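Local structure of aminotransferase (Helicobacter pylori, 2FNU) at residues Ala50-Asn54 against Met204-Arg208; Leu285-Met290 against His342-Leu347. The protein catalyses the pyridoxal-phosphate-dependent transamination that makes UDP-4-amino-4,6-dideoxy-N-acetyl-beta-L-altrosamine, the second step of pseudaminic acid biosynthesis for flagellin modification. All coordinates share one frame; numbering follows the deposited sequence.

Interaction 1 of 2, residues Ala50-Asn54 against Met204-Arg208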
loop_
_atom_site.group_PDB
_atom_site.type_symbol
_atom_site.label_atom_id
_atom_site.label_comp_id
_atom_site.label_asym_id
_atom_site.label_seq_id
_atom_site.Cartn_x
_atom_site.Cartn_y
_atom_site.Cartn_z
ATOM N N ALA B 50 13.414 12.387 0.246
ATOM C CA ALA B 50 12.415 11.641 -0.532
ATOM C C ALA B 50 12.062 10.364 0.199
ATOM O O ALA B 50 12.944 9.696 0.783
ATOM C CB ALA B 50 12.936 11.320 -1.925
ATOM N N LEU B 51 10.772 10.020 0.153
ATOM C CA LEU B 51 10.303 8.759 0.718
ATOM C C LEU B 51 9.410 8.105 -0.301
ATOM O O LEU B 51 8.494 8.772 -0.805
ATOM C CB LEU B 51 9.439 9.011 1.962
ATOM C CG LEU B 51 10.168 9.402 3.241
ATOM C CD1 LEU B 51 9.141 9.833 4.289
ATOM C CD2 LEU B 51 11.034 8.249 3.766
ATOM N N VAL B 52 9.639 6.827 -0.590
ATOM C CA VAL B 52 8.787 6.137 -1.556
ATOM C C VAL B 52 7.770 5.251 -0.842
ATOM O O VAL B 52 8.021 4.752 0.274
ATOM C CB VAL B 52 9.595 5.338 -2.606
ATOM C CG1 VAL B 52 10.434 6.280 -3.468
ATOM C CG2 VAL B 52 10.518 4.336 -1.925
ATOM N N PHE B 53 6.604 5.097 -1.481
ATOM C CA PHE B 53 5.405 4.477 -0.879
ATOM C C PHE B 53 4.788 3.520 -1.880
ATOM O O PHE B 53 5.126 3.582 -3.078
ATOM C CB PHE B 53 4.351 5.554 -0.579
ATOM C CG PHE B 53 4.708 6.465 0.556
ATOM C CD1 PHE B 53 4.212 6.243 1.829
ATOM C CD2 PHE B 53 5.557 7.550 0.346
ATOM C CE1 PHE B 53 4.555 7.087 2.884
ATOM C CE2 PHE B 53 5.904 8.392 1.388
ATOM C CZ PHE B 53 5.405 8.166 2.661
ATOM N N ASN B 54 3.850 2.676 -1.424
ATOM C CA ASN B 54 3.234 1.708 -2.327
ATOM C C ASN B 54 2.366 2.356 -3.414
ATOM O O ASN B 54 2.071 1.742 -4.428
ATOM C CB ASN B 54 2.398 0.681 -1.548
ATOM C CG ASN B 54 1.108 1.257 -1.034
ATOM O OD1 ASN B 54 0.020 1.064 -1.651
ATOM N ND2 ASN B 54 1.196 1.997 0.042
ATOM N N MET B 204 6.927 11.267 8.569
ATOM C CA MET B 204 6.343 10.448 7.499
ATOM C C MET B 204 6.997 9.081 7.370
ATOM O O MET B 204 6.326 8.085 7.090
ATOM C CB MET B 204 6.426 11.202 6.175
ATOM C CG MET B 204 5.558 12.457 6.170
ATOM S SD MET B 204 5.427 13.239 4.532
ATOM C CE MET B 204 7.166 13.623 4.186
ATOM N N LYS B 205 8.308 9.037 7.594
ATOM C CA LYS B 205 9.053 7.795 7.507
ATOM C C LYS B 205 8.559 6.772 8.529
ATOM O O LYS B 205 8.354 5.603 8.190
ATOM C CB LYS B 205 10.549 8.088 7.675
ATOM C CG LYS B 205 11.479 6.916 7.443
ATOM C CD LYS B 205 12.933 7.396 7.619
ATOM C CE LYS B 205 13.928 6.304 7.302
ATOM N NZ LYS B 205 15.294 6.895 7.203
ATOM N N LEU B 206 8.337 7.208 9.765
ATOM C CA LEU B 206 7.784 6.303 10.773
ATOM C C LEU B 206 6.349 5.889 10.423
ATOM O O LEU B 206 5.974 4.715 10.599
ATOM C CB LEU B 206 7.839 6.944 12.155
ATOM C CG LEU B 206 9.254 7.104 12.699
ATOM C CD1 LEU B 206 9.240 8.143 13.795
ATOM C CD2 LEU B 206 9.767 5.744 13.210
ATOM N N PHE B 207 5.561 6.846 9.924
ATOM C CA PHE B 207 4.140 6.575 9.608
ATOM C C PHE B 207 4.014 5.525 8.516
ATOM O O PHE B 207 3.040 4.751 8.492
ATOM C CB PHE B 207 3.477 7.872 9.172
ATOM C CG PHE B 207 1.972 7.809 9.051
ATOM C CD1 PHE B 207 1.365 7.559 7.809
ATOM C CD2 PHE B 207 1.158 8.076 10.161
ATOM C CE1 PHE B 207 -0.029 7.567 7.682
ATOM C CE2 PHE B 207 -0.222 8.075 10.050
ATOM C CZ PHE B 207 -0.816 7.816 8.809
ATOM N N ARG B 208 4.995 5.504 7.611
ATOM C CA ARG B 208 5.034 4.544 6.504
ATOM C C ARG B 208 5.238 3.092 6.962
ATOM O O ARG B 208 4.892 2.153 6.245
ATOM C CB ARG B 208 6.148 4.954 5.533
ATOM C CG ARG B 208 6.317 4.025 4.322
ATOM C CD ARG B 208 7.466 4.468 3.404
ATOM N NE ARG B 208 8.750 4.378 4.113
ATOM C CZ ARG B 208 9.922 4.736 3.597
ATOM N NH1 ARG B 208 10.009 5.191 2.339
ATOM N NH2 ARG B 208 11.019 4.610 4.338
#
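In the large seven-stranded mixed sheet of this PLP-dependent aminotransferase, Leu51, Val52 and Phe53 of the outermost strand 49-53 meet Met204, Lys205 and Arg208 of helix 198-208. The axes of the short segments 50-53 and 204-208 run nearly parallel, 18° apart in direction and 9.6 Å at closest approach, and Arg208 spans the gap. Its chain leaves the helix extended, with CG anti to the backbone N (chi1 179°), then bends at chi3, which brings the guanidinium back along the strand. There NH1 donates to Val52 O at 2.9 Å, reaching a lone pair in the carbonyl plane, although the oxygen lies 17° out of the guanidinium plane. The same NH1 forms a salt bridge with Glu38, whose OE1 also accepts from Val52 N, so one carboxylate ties the arginine to the strand edge a second time.

The aliphatic part of Arg208 lies across the Phe53 ring: CD sits over one face, offset toward the rim, 4.1 Å from the ring centroid in a CH-pi contact. Further out on the same side of the arginine, Leu51 CD2 lies over a face of the guanidinium, 3.5 Å from NH1. Leu51 CD1 turns instead to the helix, 3.5 Å from the backbone N of Lys205 and against Met204 CB, while Lys205 contributes the base of its side chain, CG lying 3.9 Å from Leu51 CD2.

Beyond the pair, Met204 and Phe53 both rest on Val193 of strand 191-195 and on Thr62 of helix 56-66, whereas Val52 packs against Phe37 and Leu41 of helix 32-45.

Interaction 2 of 2, residues Leu285-Met290 against His342-Leu347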
loop_
_atom_site.group_PDB
_atom_site.type_symbol
_atom_site.label_atom_id
_atom_site.label_comp_id
_atom_site.label_asym_id
_atom_site.label_seq_id
_atom_site.Cartn_x
_atom_site.Cartn_y
_atom_site.Cartn_z
ATOM N N LEU B 285 -0.252 13.864 -19.768
ATOM C CA LEU B 285 -1.446 13.863 -20.632
ATOM C C LEU B 285 -1.247 14.788 -21.812
ATOM O O LEU B 285 -0.440 15.737 -21.732
ATOM C CB LEU B 285 -2.700 14.335 -19.889
ATOM C CG LEU B 285 -3.086 13.647 -18.579
ATOM C CD1 LEU B 285 -4.282 14.339 -17.886
ATOM C CD2 LEU B 285 -3.410 12.181 -18.825
ATOM N N TYR B 286 -2.009 14.540 -22.877
ATOM C CA TYR B 286 -2.125 15.499 -23.980
ATOM C C TYR B 286 -3.606 15.888 -24.056
ATOM O O TYR B 286 -4.394 15.192 -24.708
ATOM C CB TYR B 286 -1.679 14.882 -25.319
ATOM C CG TYR B 286 -1.691 15.896 -26.431
ATOM C CD1 TYR B 286 -0.558 16.671 -26.698
ATOM C CD2 TYR B 286 -2.852 16.123 -27.177
ATOM C CE1 TYR B 286 -0.562 17.635 -27.727
ATOM C CE2 TYR B 286 -2.865 17.086 -28.179
ATOM C CZ TYR B 286 -1.723 17.827 -28.447
ATOM O OH TYR B 286 -1.726 18.780 -29.446
ATOM N N PRO B 287 -4.011 16.938 -23.319
ATOM C CA PRO B 287 -5.415 17.370 -23.317
ATOM C C PRO B 287 -5.783 18.233 -24.508
ATOM O O PRO B 287 -5.008 19.110 -24.920
ATOM C CB PRO B 287 -5.532 18.231 -22.037
ATOM C CG PRO B 287 -4.239 18.001 -21.276
ATOM C CD PRO B 287 -3.207 17.692 -22.341
ATOM N N ILE B 288 -6.981 17.987 -25.035
ATOM C CA ILE B 288 -7.582 18.933 -25.972
ATOM C C ILE B 288 -8.908 19.406 -25.378
ATOM O O ILE B 288 -9.568 18.644 -24.644
ATOM C CB ILE B 288 -7.812 18.313 -27.383
ATOM C CG1 ILE B 288 -8.819 17.149 -27.310
ATOM C CG2 ILE B 288 -6.481 17.900 -28.019
ATOM C CD1 ILE B 288 -9.204 16.564 -28.696
ATOM N N LEU B 289 -9.295 20.644 -25.689
ATOM C CA LEU B 289 -10.562 21.206 -25.201
ATOM C C LEU B 289 -11.509 21.472 -26.369
ATOM O O LEU B 289 -11.232 22.332 -27.213
ATOM C CB LEU B 289 -10.337 22.513 -24.417
ATOM C CG LEU B 289 -9.438 22.432 -23.187
ATOM C CD1 LEU B 289 -9.225 23.834 -22.634
ATOM C CD2 LEU B 289 -10.077 21.518 -22.162
ATOM N N MET B 290 -12.619 20.732 -26.424
ATOM C CA MET B 290 -13.594 20.867 -27.520
ATOM C C MET B 290 -14.290 22.204 -27.514
ATOM O O MET B 290 -14.548 22.772 -26.456
ATOM C CB MET B 290 -14.721 19.833 -27.370
ATOM C CG MET B 290 -14.306 18.399 -27.285
ATOM S SD MET B 290 -15.753 17.315 -27.432
ATOM C CE MET B 290 -16.922 17.904 -26.214
ATOM N N HIS B 342 -16.470 19.326 -19.384
ATOM C CA HIS B 342 -17.259 19.070 -20.582
ATOM C C HIS B 342 -16.382 19.124 -21.819
ATOM O O HIS B 342 -16.559 18.337 -22.740
ATOM C CB HIS B 342 -18.428 20.047 -20.683
ATOM C CG HIS B 342 -19.416 19.887 -19.575
ATOM N ND1 HIS B 342 -20.215 20.919 -19.135
ATOM C CD2 HIS B 342 -19.729 18.814 -18.811
ATOM C CE1 HIS B 342 -20.981 20.490 -18.148
ATOM N NE2 HIS B 342 -20.706 19.219 -17.930
ATOM N N ALA B 343 -15.398 20.017 -21.805
ATOM C CA ALA B 343 -14.561 20.246 -22.992
ATOM C C ALA B 343 -13.429 19.231 -23.167
ATOM O O ALA B 343 -12.987 18.962 -24.292
ATOM C CB ALA B 343 -13.979 21.657 -22.963
ATOM N N GLU B 344 -12.938 18.661 -22.067
ATOM C CA GLU B 344 -11.634 17.988 -22.136
ATOM C C GLU B 344 -11.659 16.536 -22.617
ATOM O O GLU B 344 -12.514 15.737 -22.217
ATOM C CB GLU B 344 -10.950 18.043 -20.760
ATOM C CG GLU B 344 -9.428 17.775 -20.789
ATOM C CD GLU B 344 -9.037 16.291 -20.751
ATOM O OE1 GLU B 344 -9.859 15.430 -20.339
ATOM O OE2 GLU B 344 -7.866 16.001 -21.135
ATOM N N ILE B 345 -10.674 16.211 -23.452
ATOM C CA ILE B 345 -10.400 14.832 -23.878
ATOM C C ILE B 345 -8.898 14.647 -23.834
ATOM O O ILE B 345 -8.163 15.497 -24.343
ATOM C CB ILE B 345 -10.887 14.545 -25.313
ATOM C CG1 ILE B 345 -12.399 14.783 -25.413
ATOM C CG2 ILE B 345 -10.549 13.112 -25.697
ATOM C CD1 ILE B 345 -12.953 14.607 -26.846
ATOM N N SER B 346 -8.450 13.551 -23.211
ATOM C CA SER B 346 -7.031 13.201 -23.175
ATOM C C SER B 346 -6.714 12.187 -24.251
ATOM O O SER B 346 -7.285 11.101 -24.271
ATOM C CB SER B 346 -6.653 12.626 -21.814
ATOM O OG SER B 346 -6.895 13.617 -20.811
ATOM N N LEU B 347 -5.795 12.553 -25.141
ATOM C CA LEU B 347 -5.425 11.678 -26.258
ATOM C C LEU B 347 -4.218 10.807 -25.949
ATOM O O LEU B 347 -3.390 11.161 -25.092
ATOM C CB LEU B 347 -5.121 12.527 -27.496
ATOM C CG LEU B 347 -6.260 13.423 -27.995
ATOM C CD1 LEU B 347 -5.770 14.200 -29.221
ATOM C CD2 LEU B 347 -7.504 12.619 -28.365
HETATM O O HOH W 1 -3.401 12.089 -22.624
#
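Ile288 faces Ile345 across an antiparallel hydrogen-bonded pair of the small three-stranded sheet, in which strand 286-290 is central and strand 344-347 forms an edge. Two backbone bonds close this pair, Ile288 N to Ile345 O and Ile345 N to Ile288 O. On the face shared with Tyr286 and Leu347, the chi1 of 63° tucks Ile288 CG1 in over its own backbone, 3.9 Å from Ile345 CB, and leaves CG2 to meet Leu347 CD1 at 4.0 Å. Ile288 and Leu347 cross at about a right angle. Leu347 runs side by side with Tyr286, CD1 approaching the ring atom CD2, while the phenol OH bonds to Asp261. Met290 SD lies 3.9 Å from Ile345 CD1, and the bend at chi3 (-52°) turns CE to 3.5 Å from His342 O. The backbone N of Met290 binds Ala343 O at 2.8 Å where helix 335-343 gives way to the strand. Helix 355-370 covers this face through Phe369 and Val365.

The face of Pro287, Leu289, Glu344 and Ser346 is more polar. Leu289 CD2 lies 3.8 Å from Glu344 CB, and Glu344, bent at chi2, swings its carboxylate beside Pro287. Substrate-binding His315 meets both polar side chains: its backbone N bonds to Glu344 OE1 and its ring ND1 to Ser346 OG. Ser346 OG in turn donates to the syn lone pair of Glu344 OE2 at 2.6 Å.

Interactions 1 and 2 are both largely buried but share no element: their centres lie 34 Å apart, on opposite sides of the chain's centre. Interaction 1 joins a helix to the outermost strand of the large sheet and has a single cross-segment hydrogen bond, made by a side chain; the exposed Lys205 marks its outer border. Interaction 2 pairs two strands within the small sheet, so backbone bonds dominate, with apolar packing on one face and a carboxylate and hydroxyl on the other. Each lies near ligands: the side chain of Phe53 is about 8 Å from a bound PMP, and that of Leu285 about 6 Å from a bound UD1.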